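Local coordinates for proline-tRNA synthetase class II aaRS (Ybak RNA binding domain plus tRNA synthetase) (Cryptosporidium parvum, PDB 5XIO), which probably joins L-proline to tRNA(Pro) at the expense of ATP, as a class II prolyl-tRNA synthetase, and here holds the inhibitor halofuginone beside an ATP analogue, at residues D209-I214 against T229-G234; I133-S138 against W158-T163. One frame throughout, in Å; residues are numbered along the deposited sequence.

Overall arrangement
In chain order, contact 2 comes first: strand 131-140 runs out, the chain returns through a helix-free connection of fourteen residues, and strand 155-165 pairs antiparallel with it. Helix 168-189 follows, and only then does contact 1 form, closing the hairpin of strands 210-218 and 223-234. The two closures are in series, neither enclosing nor crossing the other. Strand 252-263 lies between them, bonded to 155-165 on one side and to 223-234 on the other, so both contacts belong to the antiparallel sheet of the class II catalytic core. Their centres are 15 Å apart, and halofuginone touches both.

Contact 1: residues D209-I214 against T229-G234; sequences DITKSI and TSHLLG. With HFG (7-bromo-6-chloro-3-{3-[(2R,3S)-3-hydroxypiperidin-2-yl]-2-oxopropyl}quinazolin-4(3H)-one), chain C; ANP (phosphoaminophosphonic acid-adenylate ester), chain E.
L232 and I210 pair across this hairpin with their CB atoms 4.2 Å apart, on the face of the sheet that helix 168-189 covers. The carbonyl of L232 accepts two bonds, from I210 N at 3.2 Å and from D209 N at 3.0 Å. Two successive residues thus face one, which makes a classic beta bulge where the strand begins. D209 OD1 bonds N236, while D209 OD2 lies 3.9 Å from G234 CA. Further along, K212 and S230 exchange backbone bonds, while the lysine amine reaches D176 and the serine hydroxyl V175 O, both on that same helix.

T229, T211 and H231 occupy the other face. The methyl CG2 of T229 packs on CB of S213 at 3.5 Å, and T229 OG1 lies 3.5 Å from C5' of the ATP analogue. T211 and H231 stand side by side. With T211 OG1 beside its own backbone N (chi1 -73°), the hydroxyl meets the imidazole edge in plane, 2.7 Å from H231 ND1. The far nitrogen, H231 NE2, gives a nearly straight bond (165°) of 3.1 Å to O7' of halofuginone. T211 thus acts as a second-shell residue, its bond limiting how the ring can turn. Such a bulged antiparallel hairpin, one face on a helix and the other lining the ligand pocket, belongs to the class II synthetase catalytic core.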
ATOM      1  N   ASP A 209       8.319 -27.551  -7.378  1.00 34.13           N
ATOM      2  CA  ASP A 209       9.405 -28.394  -7.876  1.00 39.28           C
ATOM      3  C   ASP A 209      10.768 -27.874  -7.525  1.00 38.56           C
ATOM      4  O   ASP A 209      11.664 -28.637  -7.216  1.00 45.16           O
ATOM      5  CB  ASP A 209       9.395 -28.473  -9.434  1.00 44.99           C
ATOM      6  CG  ASP A 209       8.251 -29.320  -9.995  1.00 48.90           C
ATOM      7  OD1 ASP A 209       7.636 -30.105  -9.221  1.00 52.19           O
ATOM      8  OD2 ASP A 209       7.976 -29.185 -11.232  1.00 56.22           O
ATOM      9  N   ILE A 210      10.977 -26.586  -7.731  1.00 38.35           N
ATOM     10  CA  ILE A 210      12.264 -25.985  -7.462  1.00 35.00           C
ATOM     11  C   ILE A 210      12.025 -24.730  -6.628  1.00 34.16           C
ATOM     12  O   ILE A 210      10.972 -24.103  -6.724  1.00 34.15           O
ATOM     13  CB  ILE A 210      12.963 -25.678  -8.795  1.00 35.40           C
ATOM     14  CG1 ILE A 210      13.038 -26.957  -9.651  1.00 37.60           C
ATOM     15  CG2 ILE A 210      14.382 -25.155  -8.603  1.00 36.04           C
ATOM     16  CD1 ILE A 210      13.758 -26.750 -10.966  1.00 35.66           C
ATOM     17  N   THR A 211      12.988 -24.395  -5.790  1.00 32.15           N
ATOM     18  CA  THR A 211      12.966 -23.153  -5.021  1.00 32.10           C
ATOM     19  C   THR A 211      14.346 -22.480  -5.088  1.00 36.06           C
ATOM     20  O   THR A 211      15.356 -23.068  -4.677  1.00 35.32           O
ATOM     21  CB  THR A 211      12.602 -23.376  -3.548  1.00 31.79           C
ATOM     22  OG1 THR A 211      11.207 -23.675  -3.425  1.00 29.72           O
ATOM     23  CG2 THR A 211      12.865 -22.111  -2.711  1.00 34.71           C
ATOM     24  N   LYS A 212      14.379 -21.241  -5.589  1.00 33.68           N
ATOM     25  CA  LYS A 212      15.590 -20.481  -5.557  1.00 33.33           C
ATOM     26  C   LYS A 212      15.418 -19.345  -4.598  1.00 32.61           C
ATOM     27  O   LYS A 212      14.299 -18.907  -4.343  1.00 35.95           O
ATOM     28  CB  LYS A 212      15.967 -19.939  -6.921  1.00 36.54           C
ATOM     29  CG  LYS A 212      15.712 -20.879  -8.090  1.00 38.44           C
ATOM     30  CD  LYS A 212      16.831 -20.800  -9.104  1.00 40.11           C
ATOM     31  CE  LYS A 212      16.533 -21.744 -10.268  1.00 42.25           C
ATOM     32  NZ  LYS A 212      17.359 -21.475 -11.459  1.00 39.15           N
ATOM     33  N   SER A 213      16.543 -18.837  -4.124  1.00 29.91           N
ATOM     34  CA  SER A 213      16.528 -17.972  -3.009  1.00 34.40           C
ATOM     35  C   SER A 213      17.806 -17.234  -3.007  1.00 32.15           C
ATOM     36  O   SER A 213      18.744 -17.619  -3.702  1.00 30.89           O
ATOM     37  CB  SER A 213      16.415 -18.771  -1.692  1.00 39.44           C
ATOM     38  OG  SER A 213      17.678 -19.364  -1.322  1.00 45.67           O
ATOM     39  N   ILE A 214      17.792 -16.165  -2.224  1.00 29.54           N
ATOM     40  CA  ILE A 214      18.964 -15.397  -1.896  1.00 31.12           C
ATOM     41  C   ILE A 214      19.180 -15.497  -0.370  1.00 31.28           C
ATOM     42  O   ILE A 214      18.229 -15.354   0.418  1.00 34.84           O
ATOM     43  CB  ILE A 214      18.846 -13.880  -2.290  1.00 31.67           C
ATOM     44  CG1 ILE A 214      17.457 -13.312  -2.034  1.00 30.72           C
ATOM     45  CG2 ILE A 214      19.245 -13.600  -3.730  1.00 31.26           C
ATOM     46  CD1 ILE A 214      17.447 -11.778  -2.066  1.00 31.25           C
ATOM     47  N   THR A 229      12.598 -15.415  -1.822  1.00 30.37           N
ATOM     48  CA  THR A 229      12.546 -16.714  -2.571  1.00 29.18           C
ATOM     49  C   THR A 229      11.614 -16.691  -3.769  1.00 28.49           C
ATOM     50  O   THR A 229      10.705 -15.846  -3.846  1.00 25.14           O
ATOM     51  CB  THR A 229      11.969 -17.838  -1.710  1.00 32.90           C
ATOM     52  OG1 THR A 229      11.028 -17.268  -0.824  1.00 36.86           O
ATOM     53  CG2 THR A 229      13.038 -18.537  -0.907  1.00 38.27           C
ATOM     54  N   SER A 230      11.763 -17.693  -4.640  1.00 26.11           N
ATOM     55  CA  SER A 230      11.147 -17.647  -5.926  1.00 24.94           C
ATOM     56  C   SER A 230      11.018 -19.090  -6.377  1.00 26.86           C
ATOM     57  O   SER A 230      12.030 -19.799  -6.562  1.00 28.54           O
ATOM     58  CB  SER A 230      12.045 -16.800  -6.842  1.00 27.94           C
ATOM     59  OG  SER A 230      11.565 -16.631  -8.205  1.00 31.63           O
ATOM     60  N   HIS A 231       9.789 -19.540  -6.542  1.00 24.76           N
ATOM     61  CA  HIS A 231       9.511 -20.945  -6.851  1.00 26.90           C
ATOM     62  C   HIS A 231       9.036 -21.198  -8.317  1.00 26.80           C
ATOM     63  O   HIS A 231       8.208 -20.445  -8.891  1.00 23.64           O
ATOM     64  CB  HIS A 231       8.385 -21.475  -5.966  1.00 27.17           C
ATOM     65  CG  HIS A 231       8.514 -21.120  -4.534  1.00 28.41           C
ATOM     66  ND1 HIS A 231       9.401 -21.744  -3.694  1.00 29.07           N
ATOM     67  CD2 HIS A 231       7.855 -20.214  -3.777  1.00 29.71           C
ATOM     68  CE1 HIS A 231       9.284 -21.242  -2.480  1.00 25.92           C
ATOM     69  NE2 HIS A 231       8.346 -20.320  -2.498  1.00 26.95           N
ATOM     70  N   LEU A 232       9.565 -22.268  -8.889  1.00 30.33           N
ATOM     71  CA  LEU A 232       8.936 -22.945 -10.033  1.00 32.39           C
ATOM     72  C   LEU A 232       8.020 -23.981  -9.500  1.00 29.51           C
ATOM     73  O   LEU A 232       8.460 -25.034  -9.035  1.00 32.20           O
ATOM     74  CB  LEU A 232       9.965 -23.634 -10.938  1.00 36.65           C
ATOM     75  CG  LEU A 232       9.317 -24.405 -12.147  1.00 39.20           C
ATOM     76  CD1 LEU A 232       8.437 -23.501 -13.040  1.00 37.33           C
ATOM     77  CD2 LEU A 232      10.369 -25.131 -12.996  1.00 38.07           C
ATOM     78  N   LEU A 233       6.744 -23.691  -9.550  1.00 30.95           N
ATOM     79  CA  LEU A 233       5.745 -24.567  -8.960  1.00 33.31           C
ATOM     80  C   LEU A 233       5.391 -25.688  -9.901  1.00 35.46           C
ATOM     81  O   LEU A 233       4.833 -26.684  -9.494  1.00 38.43           O
ATOM     82  CB  LEU A 233       4.495 -23.752  -8.641  1.00 34.85           C
ATOM     83  CG  LEU A 233       4.729 -22.595  -7.640  1.00 36.82           C
ATOM     84  CD1 LEU A 233       3.493 -21.717  -7.533  1.00 37.71           C
ATOM     85  CD2 LEU A 233       5.107 -23.123  -6.251  1.00 35.85           C
ATOM     86  N   GLY A 234       5.707 -25.482 -11.171  1.00 38.36           N
ATOM     87  CA  GLY A 234       5.384 -26.403 -12.250  1.00 44.57           C
ATOM     88  C   GLY A 234       3.903 -26.579 -12.419  1.00 44.67           C
ATOM     89  O   GLY A 234       3.114 -25.581 -12.404  1.00 39.49           O
TER
HETATM   90  O4' HFG C 801       4.212 -18.879   1.506  1.00 25.84           O
HETATM   91  C21 HFG C 801       4.727 -19.877   1.073  1.00 25.85           C
HETATM   92  C3' HFG C 801       5.018 -20.074  -0.409  1.00 24.48           C
HETATM   93  C2' HFG C 801       5.015 -18.753  -1.180  1.00 24.24           C
HETATM   94  N1' HFG C 801       3.683 -18.179  -1.294  1.00 23.68           N
HETATM   95  C6' HFG C 801       3.693 -17.023  -2.188  1.00 25.23           C
HETATM   96  C5' HFG C 801       4.685 -15.965  -1.736  1.00 25.34           C
HETATM   97  C4' HFG C 801       6.066 -16.571  -1.545  1.00 23.86           C
HETATM   98  C39 HFG C 801       5.980 -17.745  -0.601  1.00 22.10           C
HETATM   99  O7' HFG C 801       7.266 -18.319  -0.459  1.00 19.25           O
HETATM  100  C1' HFG C 801       5.116 -21.051   1.971  1.00 26.65           C
HETATM  101  N3  HFG C 801       4.414 -20.963   3.256  1.00 29.20           N
HETATM  102  C4  HFG C 801       3.136 -21.485   3.342  1.00 28.43           C
HETATM  103  O11 HFG C 801       2.582 -21.966   2.394  1.00 33.35           O
HETATM  104  C10 HFG C 801       2.507 -21.334   4.655  1.00 29.31           C
HETATM  105  C5  HFG C 801       1.217 -21.794   4.881  1.00 33.30           C
HETATM  106  C2  HFG C 801       5.012 -20.425   4.324  1.00 30.61           C
HETATM  107  N1  HFG C 801       4.505 -20.281   5.486  1.00 30.42           N
HETATM  108  C9  HFG C 801       3.213 -20.740   5.685  1.00 32.05           C
HETATM  109  C8  HFG C 801       2.631 -20.598   6.935  1.00 35.18           C
HETATM  110  C7  HFG C 801       1.344 -21.053   7.181  1.00 44.10           C
HETATM  111 BR1  HFG C 801       0.609 -20.792   8.908  1.00 90.34          BR
HETATM  112  C6  HFG C 801       0.632 -21.653   6.135  1.00 43.29           C
HETATM  113 CL1  HFG C 801      -0.951 -22.236   6.375  1.00 51.75          CL
HETATM  114  PG  ANP E 803      11.275 -18.923   6.762  1.00 72.58           P
HETATM  115  O1G ANP E 803      12.436 -18.061   6.703  1.00 60.81           O
HETATM  116  O2G ANP E 803      11.552 -20.184   7.627  1.00 58.71           O
HETATM  117  O3G ANP E 803      10.102 -18.201   7.452  1.00 72.31           O
HETATM  118  PB  ANP E 803       9.369 -19.641   4.981  1.00 45.74           P
HETATM  119  O1B ANP E 803       8.514 -19.780   6.248  1.00 60.14           O
HETATM  120  O2B ANP E 803       9.108 -20.700   4.049  1.00 51.50           O
HETATM  121  N3B ANP E 803      10.912 -19.346   5.226  1.00 60.08           N
HETATM  122  PA  ANP E 803       8.137 -18.013   2.877  1.00 37.50           P
HETATM  123  O1A ANP E 803       6.737 -18.283   3.020  1.00 40.98           O
HETATM  124  O2A ANP E 803       8.857 -18.673   1.809  1.00 39.64           O
HETATM  125  O3A ANP E 803       8.865 -18.310   4.260  1.00 46.34           O
HETATM  126  O5' ANP E 803       8.304 -16.454   2.752  1.00 40.20           O
HETATM  127  C5' ANP E 803       9.295 -15.857   1.924  1.00 37.61           C
HETATM  128  C4' ANP E 803      10.085 -14.762   2.653  1.00 35.75           C
HETATM  129  O4' ANP E 803       9.333 -14.178   3.722  1.00 35.63           O
HETATM  130  C3' ANP E 803      11.200 -15.495   3.360  1.00 34.92           C
HETATM  131  O3' ANP E 803      12.286 -15.741   2.449  1.00 41.85           O
HETATM  132  C2' ANP E 803      11.601 -14.554   4.480  1.00 33.96           C
HETATM  133  O2' ANP E 803      12.586 -13.602   4.044  1.00 33.66           O
HETATM  134  C1' ANP E 803      10.287 -13.810   4.756  1.00 32.93           C
HETATM  135  N9  ANP E 803       9.689 -14.181   6.054  1.00 30.31           N
HETATM  136  C8  ANP E 803       9.193 -15.398   6.418  1.00 30.82           C
HETATM  137  N7  ANP E 803       8.650 -15.437   7.630  1.00 27.87           N
HETATM  138  C5  ANP E 803       8.774 -14.120   8.047  1.00 29.59           C
HETATM  139  C6  ANP E 803       8.396 -13.463   9.230  1.00 30.07           C
HETATM  140  N6  ANP E 803       7.805 -14.093  10.240  1.00 28.58           N
HETATM  141  N1  ANP E 803       8.648 -12.156   9.367  1.00 29.32           N
HETATM  142  C2  ANP E 803       9.244 -11.520   8.373  1.00 27.67           C
HETATM  143  N3  ANP E 803       9.647 -12.034   7.220  1.00 26.82           N
HETATM  144  C4  ANP E 803       9.390 -13.341   7.081  1.00 27.50           C

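Contact 2: residues I133-S138 against W158-T163; sequences INQWTS and WQEGHT. With HFG (7-bromo-6-chloro-3-{3-[(2R,3S)-3-hydroxypiperidin-2-yl]-2-oxopropyl}quinazolin-4(3H)-one), chain C.
One wall of the halofuginone pocket is built on this antiparallel strand pair, where W158, E160 and H162 project from the same face and Q135 and T137 of the facing strand meet E160 and W158. The piperidine lies against the wall: its C5' is 3.5 Å from W158 CH2, and its C6' is 3.8 Å from H162 CE1. E160 is the hub. Its extended chain carries OE1 to H162 NE2 at 2.7 Å, within the imidazole plane, and OE2 to Q135 NE2 at 3.0 Å, the amide meeting it from above the carboxylate plane. Q135 and E160 run side by side; Q135 OE1 accepts from F67 N, and S111 also bonds E160 OE2. W158 NE1 makes weak bonds to E160 OE2 and to T137 OG1.

On the reverse face, Q159 CB makes a CH-pi contact over the six-membered ring of W136, 3.6 Å from its centroid. Q159 bends at chi2 (76°), bringing NE2 to N134 OD1 at 2.8 Å with the two amides nearly coplanar; Q159 OE1 turns to Y182, and the W136 indole N-H to D54.

One buried carboxylate thus gathers several N-H and O-H donors, and the imidazole is held at both nitrogens, by E160 and Y116, which restricts its rotation beside the inhibitor.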
ATOM      1  N   ILE A 133       0.182 -11.896 -11.838  1.00 26.56           N
ATOM      2  CA  ILE A 133      -0.418 -11.081 -10.787  1.00 30.00           C
ATOM      3  C   ILE A 133       0.561 -10.773  -9.623  1.00 28.77           C
ATOM      4  O   ILE A 133       1.440 -11.568  -9.321  1.00 30.14           O
ATOM      5  CB  ILE A 133      -1.653 -11.801 -10.286  1.00 32.80           C
ATOM      6  CG1 ILE A 133      -2.666 -11.891 -11.447  1.00 32.89           C
ATOM      7  CG2 ILE A 133      -2.236 -11.093  -9.058  1.00 34.74           C
ATOM      8  CD1 ILE A 133      -3.562 -10.691 -11.576  1.00 32.59           C
ATOM      9  N   ASN A 134       0.413  -9.616  -8.981  1.00 28.46           N
ATOM     10  CA  ASN A 134       1.151  -9.274  -7.740  1.00 24.29           C
ATOM     11  C   ASN A 134       0.191  -8.525  -6.795  1.00 25.28           C
ATOM     12  O   ASN A 134      -0.670  -7.776  -7.231  1.00 24.06           O
ATOM     13  CB  ASN A 134       2.393  -8.434  -8.045  1.00 24.39           C
ATOM     14  CG  ASN A 134       3.113  -7.830  -6.751  1.00 24.85           C
ATOM     15  OD1 ASN A 134       3.924  -8.498  -6.097  1.00 20.78           O
ATOM     16  ND2 ASN A 134       2.890  -6.550  -6.485  1.00 23.07           N
ATOM     17  N   GLN A 135       0.306  -8.762  -5.497  1.00 24.50           N
ATOM     18  CA  GLN A 135      -0.304  -7.878  -4.562  1.00 25.01           C
ATOM     19  C   GLN A 135       0.622  -7.497  -3.380  1.00 24.47           C
ATOM     20  O   GLN A 135       1.457  -8.278  -2.922  1.00 24.08           O
ATOM     21  CB  GLN A 135      -1.601  -8.483  -4.064  1.00 27.03           C
ATOM     22  CG  GLN A 135      -1.505  -9.839  -3.416  1.00 29.26           C
ATOM     23  CD  GLN A 135      -2.804 -10.317  -2.701  1.00 31.00           C
ATOM     24  OE1 GLN A 135      -3.864  -9.736  -2.815  1.00 28.46           O
ATOM     25  NE2 GLN A 135      -2.677 -11.414  -1.939  1.00 38.30           N
ATOM     26  N   TRP A 136       0.468  -6.261  -2.935  1.00 25.54           N
ATOM     27  CA  TRP A 136       1.112  -5.690  -1.719  1.00 23.14           C
ATOM     28  C   TRP A 136       0.075  -5.825  -0.582  1.00 22.88           C
ATOM     29  O   TRP A 136      -1.057  -5.352  -0.684  1.00 18.84           O
ATOM     30  CB  TRP A 136       1.471  -4.210  -1.995  1.00 23.53           C
ATOM     31  CG  TRP A 136       2.555  -3.993  -3.057  1.00 23.10           C
ATOM     32  CD1 TRP A 136       2.377  -3.665  -4.405  1.00 22.75           C
ATOM     33  CD2 TRP A 136       3.970  -4.093  -2.862  1.00 23.08           C
ATOM     34  NE1 TRP A 136       3.592  -3.622  -5.037  1.00 21.57           N
ATOM     35  CE2 TRP A 136       4.587  -3.849  -4.109  1.00 23.07           C
ATOM     36  CE3 TRP A 136       4.783  -4.353  -1.743  1.00 21.94           C
ATOM     37  CZ2 TRP A 136       5.986  -3.859  -4.262  1.00 22.47           C
ATOM     38  CZ3 TRP A 136       6.154  -4.409  -1.912  1.00 20.65           C
ATOM     39  CH2 TRP A 136       6.745  -4.150  -3.165  1.00 21.32           C
ATOM     40  N   THR A 137       0.420  -6.549   0.475  1.00 25.25           N
ATOM     41  CA  THR A 137      -0.559  -6.878   1.542  1.00 26.85           C
ATOM     42  C   THR A 137       0.186  -7.085   2.893  1.00 25.99           C
ATOM     43  O   THR A 137       1.408  -7.068   2.973  1.00 23.87           O
ATOM     44  CB  THR A 137      -1.357  -8.196   1.230  1.00 31.40           C
ATOM     45  OG1 THR A 137      -0.501  -9.342   1.328  1.00 32.60           O
ATOM     46  CG2 THR A 137      -1.872  -8.293  -0.231  1.00 34.83           C
ATOM     47  N   SER A 138      -0.582  -7.308   3.944  1.00 24.19           N
ATOM     48  CA  SER A 138      -0.048  -7.785   5.139  1.00 24.18           C
ATOM     49  C   SER A 138      -0.450  -9.208   5.279  1.00 23.35           C
ATOM     50  O   SER A 138      -1.383  -9.657   4.672  1.00 24.84           O
ATOM     51  CB  SER A 138      -0.472  -6.945   6.335  1.00 26.78           C
ATOM     52  OG  SER A 138      -1.752  -7.241   6.810  1.00 27.87           O
ATOM     53  N   TRP A 158       4.412  -7.574   2.869  1.00 21.69           N
ATOM     54  CA  TRP A 158       5.145  -8.157   1.722  1.00 20.35           C
ATOM     55  C   TRP A 158       4.517  -7.868   0.365  1.00 21.17           C
ATOM     56  O   TRP A 158       3.447  -7.259   0.262  1.00 22.95           O
ATOM     57  CB  TRP A 158       5.295  -9.673   1.909  1.00 19.59           C
ATOM     58  CG  TRP A 158       4.094 -10.582   1.531  1.00 20.28           C
ATOM     59  CD1 TRP A 158       2.814 -10.226   1.195  1.00 20.07           C
ATOM     60  CD2 TRP A 158       4.110 -12.015   1.505  1.00 19.92           C
ATOM     61  NE1 TRP A 158       2.010 -11.358   0.996  1.00 18.57           N
ATOM     62  CE2 TRP A 158       2.790 -12.461   1.158  1.00 19.07           C
ATOM     63  CE3 TRP A 158       5.092 -12.959   1.784  1.00 19.64           C
ATOM     64  CZ2 TRP A 158       2.456 -13.789   1.054  1.00 19.08           C
ATOM     65  CZ3 TRP A 158       4.760 -14.274   1.678  1.00 23.34           C
ATOM     66  CH2 TRP A 158       3.443 -14.695   1.294  1.00 20.00           C
ATOM     67  N   GLN A 159       5.180  -8.302  -0.684  1.00 19.22           N
ATOM     68  CA  GLN A 159       4.475  -8.557  -1.937  1.00 19.57           C
ATOM     69  C   GLN A 159       4.511 -10.064  -2.178  1.00 18.79           C
ATOM     70  O   GLN A 159       5.415 -10.714  -1.738  1.00 15.97           O
ATOM     71  CB  GLN A 159       5.044  -7.754  -3.127  1.00 17.99           C
ATOM     72  CG  GLN A 159       6.537  -7.912  -3.355  1.00 17.64           C
ATOM     73  CD  GLN A 159       6.964  -9.179  -3.993  1.00 19.55           C
ATOM     74  OE1 GLN A 159       8.088  -9.641  -3.731  1.00 20.95           O
ATOM     75  NE2 GLN A 159       6.127  -9.741  -4.924  1.00 20.01           N
ATOM     76  N   GLU A 160       3.481 -10.603  -2.829  1.00 19.06           N
ATOM     77  CA  GLU A 160       3.528 -11.977  -3.346  1.00 18.08           C
ATOM     78  C   GLU A 160       3.163 -11.933  -4.819  1.00 18.89           C
ATOM     79  O   GLU A 160       2.106 -11.396  -5.165  1.00 16.83           O
ATOM     80  CB  GLU A 160       2.568 -12.893  -2.614  1.00 18.57           C
ATOM     81  CG  GLU A 160       1.181 -12.358  -2.288  1.00 19.30           C
ATOM     82  CD  GLU A 160       0.360 -13.401  -1.563  1.00 22.38           C
ATOM     83  OE1 GLU A 160       0.487 -14.646  -1.866  1.00 23.43           O
ATOM     84  OE2 GLU A 160      -0.445 -13.013  -0.671  1.00 26.67           O
ATOM     85  N   GLY A 161       4.049 -12.461  -5.673  1.00 19.43           N
ATOM     86  CA  GLY A 161       3.788 -12.559  -7.100  1.00 22.43           C
ATOM     87  C   GLY A 161       3.403 -14.026  -7.449  1.00 25.64           C
ATOM     88  O   GLY A 161       3.968 -14.963  -6.866  1.00 27.28           O
ATOM     89  N   HIS A 162       2.490 -14.195  -8.401  1.00 22.95           N
ATOM     90  CA  HIS A 162       1.899 -15.507  -8.760  1.00 24.87           C
ATOM     91  C   HIS A 162       1.705 -15.495 -10.294  1.00 24.95           C
ATOM     92  O   HIS A 162       0.895 -14.712 -10.775  1.00 21.40           O
ATOM     93  CB  HIS A 162       0.519 -15.671  -8.105  1.00 24.25           C
ATOM     94  CG  HIS A 162       0.567 -15.750  -6.614  1.00 28.16           C
ATOM     95  ND1 HIS A 162       0.753 -16.936  -5.938  1.00 30.23           N
ATOM     96  CD2 HIS A 162       0.477 -14.787  -5.662  1.00 30.33           C
ATOM     97  CE1 HIS A 162       0.784 -16.703  -4.638  1.00 29.01           C
ATOM     98  NE2 HIS A 162       0.597 -15.409  -4.446  1.00 30.97           N
ATOM     99  N   THR A 163       2.508 -16.247 -11.058  1.00 26.70           N
ATOM    100  CA  THR A 163       2.356 -16.269 -12.548  1.00 28.30           C
ATOM    101  C   THR A 163       1.890 -17.608 -13.081  1.00 30.77           C
ATOM    102  O   THR A 163       2.038 -18.689 -12.421  1.00 28.45           O
ATOM    103  CB  THR A 163       3.622 -15.843 -13.321  1.00 26.19           C
ATOM    104  OG1 THR A 163       4.598 -16.864 -13.276  1.00 26.23           O
ATOM    105  CG2 THR A 163       4.193 -14.577 -12.732  1.00 27.94           C
TER
HETATM  106  O4' HFG C 801       4.212 -18.879   1.506  1.00 25.84           O
HETATM  107  C21 HFG C 801       4.727 -19.877   1.073  1.00 25.85           C
HETATM  108  C3' HFG C 801       5.018 -20.074  -0.409  1.00 24.48           C
HETATM  109  C2' HFG C 801       5.015 -18.753  -1.180  1.00 24.24           C
HETATM  110  N1' HFG C 801       3.683 -18.179  -1.294  1.00 23.68           N
HETATM  111  C6' HFG C 801       3.693 -17.023  -2.188  1.00 25.23           C
HETATM  112  C5' HFG C 801       4.685 -15.965  -1.736  1.00 25.34           C
HETATM  113  C4' HFG C 801       6.066 -16.571  -1.545  1.00 23.86           C
HETATM  114  C39 HFG C 801       5.980 -17.745  -0.601  1.00 22.10           C
HETATM  115  O7' HFG C 801       7.266 -18.319  -0.459  1.00 19.25           O
HETATM  116  C1' HFG C 801       5.116 -21.051   1.971  1.00 26.65           C
HETATM  117  N3  HFG C 801       4.414 -20.963   3.256  1.00 29.20           N
HETATM  118  C4  HFG C 801       3.136 -21.485   3.342  1.00 28.43           C
HETATM  119  O11 HFG C 801       2.582 -21.966   2.394  1.00 33.35           O
HETATM  120  C10 HFG C 801       2.507 -21.334   4.655  1.00 29.31           C
HETATM  121  C5  HFG C 801       1.217 -21.794   4.881  1.00 33.30           C
HETATM  122  C2  HFG C 801       5.012 -20.425   4.324  1.00 30.61           C
HETATM  123  N1  HFG C 801       4.505 -20.281   5.486  1.00 30.42           N
HETATM  124  C9  HFG C 801       3.213 -20.740   5.685  1.00 32.05           C
HETATM  125  C8  HFG C 801       2.631 -20.598   6.935  1.00 35.18           C
HETATM  126  C7  HFG C 801       1.344 -21.053   7.181  1.00 44.10           C
HETATM  127 BR1  HFG C 801       0.609 -20.792   8.908  1.00 90.34          BR
HETATM  128  C6  HFG C 801       0.632 -21.653   6.135  1.00 43.29           C
HETATM  129 CL1  HFG C 801      -0.951 -22.236   6.375  1.00 51.75          CL